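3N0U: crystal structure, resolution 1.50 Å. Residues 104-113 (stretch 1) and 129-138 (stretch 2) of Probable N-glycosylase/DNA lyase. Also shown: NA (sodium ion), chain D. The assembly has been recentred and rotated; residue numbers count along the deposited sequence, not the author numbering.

Stretch 1 (104-113) EFIVENRKLL
Stretch 2 129-138: EFLVRNAKGI

Stretch 1 enters as a helix already under way at Glu104, with Asn109 N bonded to Phe105 O at 2.9 Å, and tightens into a 3-10 segment at 110-112, where Leu112 N reaches Asn109 O at 2.8 Å. Stretch 2 is helical through Asn134. Ala135 leaves helical phi/psi (-99/124), and a type II turn runs from Ala135 to Ile138, with Lys136 at -69/141 and Gly137 at 72/12. The turn packs against the helix of stretch 1: Phe105 CA lies 5.0 Å from Lys136 CA, and Asn109 CA 5.8 Å from Ala135 CA.

Three backbone carbonyls from the helix end and turn bind the sodium ion, NA: Val132 O at 2.4 Å, Ala135 O at 2.3 Å and Ile138 O at 2.4 Å; the O atoms of two waters lie 2.5 and 2.6 Å from NA.

Asn109 (chi1 -75°, chi2 -18°) reads the turn backbone with both ends of its amide. Lys136 N donates to Asn109 OD1 at 2.8 Å, and Asn109 ND2 donates to Lys136 O at 3.0 Å, so one residue's peptide groups are matched as a pair. Lys111, p at chi1 and then all t, extends its NZ to Asn134 O at 2.8 Å, capturing a carbonyl at the helix end.

Phe105 (chi1 m, chi2 -22°) lays a ring face against Gly137, whose CA sits 3.4 Å from Phe105 CD2 and 3.8 Å from the ring centroid. An ideal CB on Gly137 would fall 2.5 Å from Phe105 CD2, a clash; the positive phi independently favours glycine. Lys136 CB packs obliquely, 3.7 Å from Phe105 CD1; the CA-to-CB bond of Lys136 points toward stretch 1, but the end of its m, m, t, t side chain leads away.

Leu112 (m, t) supplies the apolar anchor: its CD1 lies 3.9 Å from Ala135 CB, and its CD2 meets the edge of the Phe130 ring (chi1 t, chi2 -90°) at CE1, 3.8 Å away.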

# COMPACT_ATOMS: atom_id res chain seq x y z
N GLU A 104 -16.93 -7.46 5.39
CA GLU A 104 -17.79 -6.41 5.92
C GLU A 104 -17.22 -5.04 5.61
O GLU A 104 -17.97 -4.12 5.21
CB GLU A 104 -17.98 -6.61 7.43
CG GLU A 104 -18.87 -7.80 7.76
CD GLU A 104 -18.98 -8.12 9.23
OE1 GLU A 104 -18.38 -7.42 10.06
OE2 GLU A 104 -19.70 -9.10 9.56
N PHE A 105 -15.91 -4.88 5.78
CA PHE A 105 -15.25 -3.63 5.43
C PHE A 105 -15.48 -3.27 3.97
O PHE A 105 -15.83 -2.13 3.66
CB PHE A 105 -13.73 -3.71 5.65
CG PHE A 105 -13.31 -3.84 7.08
CD1 PHE A 105 -14.12 -3.45 8.12
CD2 PHE A 105 -12.06 -4.37 7.38
CE1 PHE A 105 -13.69 -3.58 9.44
CE2 PHE A 105 -11.62 -4.48 8.67
CZ PHE A 105 -12.44 -4.10 9.71
N ILE A 106 -15.28 -4.24 3.09
CA ILE A 106 -15.37 -3.99 1.64
C ILE A 106 -16.81 -3.59 1.29
O ILE A 106 -17.04 -2.62 0.53
CB ILE A 106 -14.87 -5.21 0.84
CG1 ILE A 106 -13.36 -5.32 1.01
CG2 ILE A 106 -15.22 -5.10 -0.64
CD1 ILE A 106 -12.79 -6.68 0.65
N VAL A 107 -17.78 -4.33 1.80
CA VAL A 107 -19.17 -4.02 1.50
C VAL A 107 -19.50 -2.59 1.97
O VAL A 107 -20.14 -1.80 1.24
CB VAL A 107 -20.13 -5.04 2.14
CG1 VAL A 107 -21.56 -4.57 1.99
CG2 VAL A 107 -19.98 -6.40 1.48
N GLU A 108 -19.06 -2.24 3.17
CA GLU A 108 -19.32 -0.91 3.72
C GLU A 108 -18.68 0.18 2.86
O GLU A 108 -19.23 1.26 2.68
CB GLU A 108 -18.81 -0.79 5.15
CG GLU A 108 -19.54 -1.62 6.16
CD GLU A 108 -18.90 -1.54 7.55
OE1 GLU A 108 -17.85 -2.19 7.77
OE2 GLU A 108 -19.43 -0.81 8.41
N ASN A 109 -17.51 -0.12 2.32
CA ASN A 109 -16.77 0.86 1.53
C ASN A 109 -17.41 1.16 0.19
O ASN A 109 -16.99 2.09 -0.51
CB ASN A 109 -15.33 0.38 1.33
CG ASN A 109 -14.51 0.52 2.55
OD1 ASN A 109 -14.88 1.26 3.45
ND2 ASN A 109 -13.40 -0.18 2.61
N ARG A 110 -18.41 0.38 -0.20
CA ARG A 110 -19.06 0.63 -1.48
C ARG A 110 -19.70 2.02 -1.50
O ARG A 110 -19.96 2.57 -2.56
CB ARG A 110 -20.06 -0.48 -1.81
CG ARG A 110 -19.38 -1.80 -2.04
CD ARG A 110 -20.35 -2.95 -2.13
NE ARG A 110 -19.66 -4.21 -2.33
CZ ARG A 110 -20.23 -5.41 -2.25
NH1 ARG A 110 -21.52 -5.52 -1.95
NH2 ARG A 110 -19.49 -6.49 -2.50
N LYS A 111 -19.91 2.59 -0.32
CA LYS A 111 -20.39 3.97 -0.23
C LYS A 111 -19.45 4.95 -0.95
O LYS A 111 -19.86 6.07 -1.28
CB LYS A 111 -20.51 4.40 1.24
CG LYS A 111 -19.17 4.54 1.93
CD LYS A 111 -19.29 4.90 3.41
CE LYS A 111 -17.89 4.93 4.04
NZ LYS A 111 -17.92 5.31 5.48
N LEU A 112 -18.20 4.54 -1.16
CA LEU A 112 -17.18 5.41 -1.77
C LEU A 112 -17.16 5.35 -3.29
O LEU A 112 -16.48 6.14 -3.93
CB LEU A 112 -15.78 5.06 -1.25
CG LEU A 112 -15.63 5.21 0.26
CD1 LEU A 112 -14.23 4.81 0.68
CD2 LEU A 112 -15.97 6.65 0.70
N LEU A 113 -17.87 4.40 -3.88
CA LEU A 113 -17.98 4.37 -5.35
C LEU A 113 -18.58 5.69 -5.81
O LEU A 113 -19.62 6.12 -5.31
CB LEU A 113 -18.84 3.21 -5.83
CG LEU A 113 -18.22 1.83 -5.65
CD1 LEU A 113 -19.28 0.76 -5.70
CD2 LEU A 113 -17.18 1.64 -6.71
N GLU A 129 -6.03 11.43 4.48
CA GLU A 129 -6.79 11.76 5.68
C GLU A 129 -8.23 11.29 5.52
O GLU A 129 -8.83 10.73 6.43
CB GLU A 129 -6.78 13.27 5.95
CG GLU A 129 -5.47 13.79 6.52
CD GLU A 129 -5.45 15.32 6.66
OE1 GLU A 129 -6.49 15.97 6.45
OE2 GLU A 129 -4.37 15.86 6.98
N PHE A 130 -8.79 11.53 4.34
CA PHE A 130 -10.16 11.13 4.06
C PHE A 130 -10.36 9.63 4.19
O PHE A 130 -11.32 9.18 4.78
CB PHE A 130 -10.59 11.57 2.66
CG PHE A 130 -11.96 11.08 2.29
CD1 PHE A 130 -12.13 9.85 1.66
CD2 PHE A 130 -13.08 11.82 2.62
CE1 PHE A 130 -13.39 9.39 1.34
CE2 PHE A 130 -14.36 11.35 2.30
CZ PHE A 130 -14.51 10.14 1.66
N LEU A 131 -9.45 8.87 3.61
CA LEU A 131 -9.58 7.43 3.62
C LEU A 131 -9.39 6.88 5.02
O LEU A 131 -10.08 5.95 5.41
CB LEU A 131 -8.55 6.81 2.67
CG LEU A 131 -8.83 7.05 1.20
CD1 LEU A 131 -7.59 6.70 0.39
CD2 LEU A 131 -10.07 6.27 0.71
N VAL A 132 -8.45 7.42 5.77
CA VAL A 132 -8.28 6.99 7.15
C VAL A 132 -9.58 7.16 7.93
O VAL A 132 -10.01 6.27 8.67
CB VAL A 132 -7.16 7.76 7.85
CG1 VAL A 132 -7.14 7.45 9.33
CG2 VAL A 132 -5.82 7.40 7.24
N ARG A 133 -10.23 8.30 7.76
CA ARG A 133 -11.44 8.56 8.53
C ARG A 133 -12.66 7.78 8.03
O ARG A 133 -13.52 7.39 8.83
CB ARG A 133 -11.76 10.05 8.56
CG ARG A 133 -12.98 10.39 9.44
CD ARG A 133 -13.24 11.87 9.52
NE ARG A 133 -12.05 12.58 9.97
CZ ARG A 133 -11.74 12.81 11.24
NH1 ARG A 133 -12.53 12.38 12.22
NH2 ARG A 133 -10.62 13.47 11.54
N ASN A 134 -12.74 7.56 6.72
CA ASN A 134 -13.99 7.15 6.09
C ASN A 134 -14.03 5.76 5.48
O ASN A 134 -15.11 5.20 5.28
CB ASN A 134 -14.37 8.20 5.04
CG ASN A 134 -14.73 9.51 5.67
OD1 ASN A 134 -14.00 10.49 5.57
ND2 ASN A 134 -15.87 9.53 6.34
N ALA A 135 -12.87 5.19 5.18
CA ALA A 135 -12.83 3.87 4.57
C ALA A 135 -12.56 2.81 5.62
O ALA A 135 -11.55 2.86 6.29
CB ALA A 135 -11.77 3.81 3.48
N LYS A 136 -13.44 1.83 5.74
CA LYS A 136 -13.29 0.74 6.71
C LYS A 136 -12.13 -0.16 6.34
O LYS A 136 -11.92 -0.46 5.17
CB LYS A 136 -14.59 -0.07 6.75
CG LYS A 136 -15.81 0.77 7.09
CD LYS A 136 -15.64 1.41 8.45
CE LYS A 136 -16.92 2.08 8.92
NZ LYS A 136 -16.72 2.75 10.23
N GLY A 137 -11.39 -0.60 7.35
CA GLY A 137 -10.25 -1.46 7.15
C GLY A 137 -9.05 -0.76 6.54
O GLY A 137 -8.10 -1.41 6.11
N ILE A 138 -9.10 0.57 6.51
CA ILE A 138 -8.04 1.37 5.93
C ILE A 138 -7.53 2.40 6.93
O ILE A 138 -8.21 3.38 7.23
CB ILE A 138 -8.54 2.13 4.69
CG1 ILE A 138 -8.98 1.16 3.59
CG2 ILE A 138 -7.48 3.13 4.18
CD1 ILE A 138 -7.86 0.37 2.94
NA NA D . -10.41 4.09 7.90
O HOH W 1 -12.72 4.45 9.16
O HOH W 2 -9.86 2.20 9.48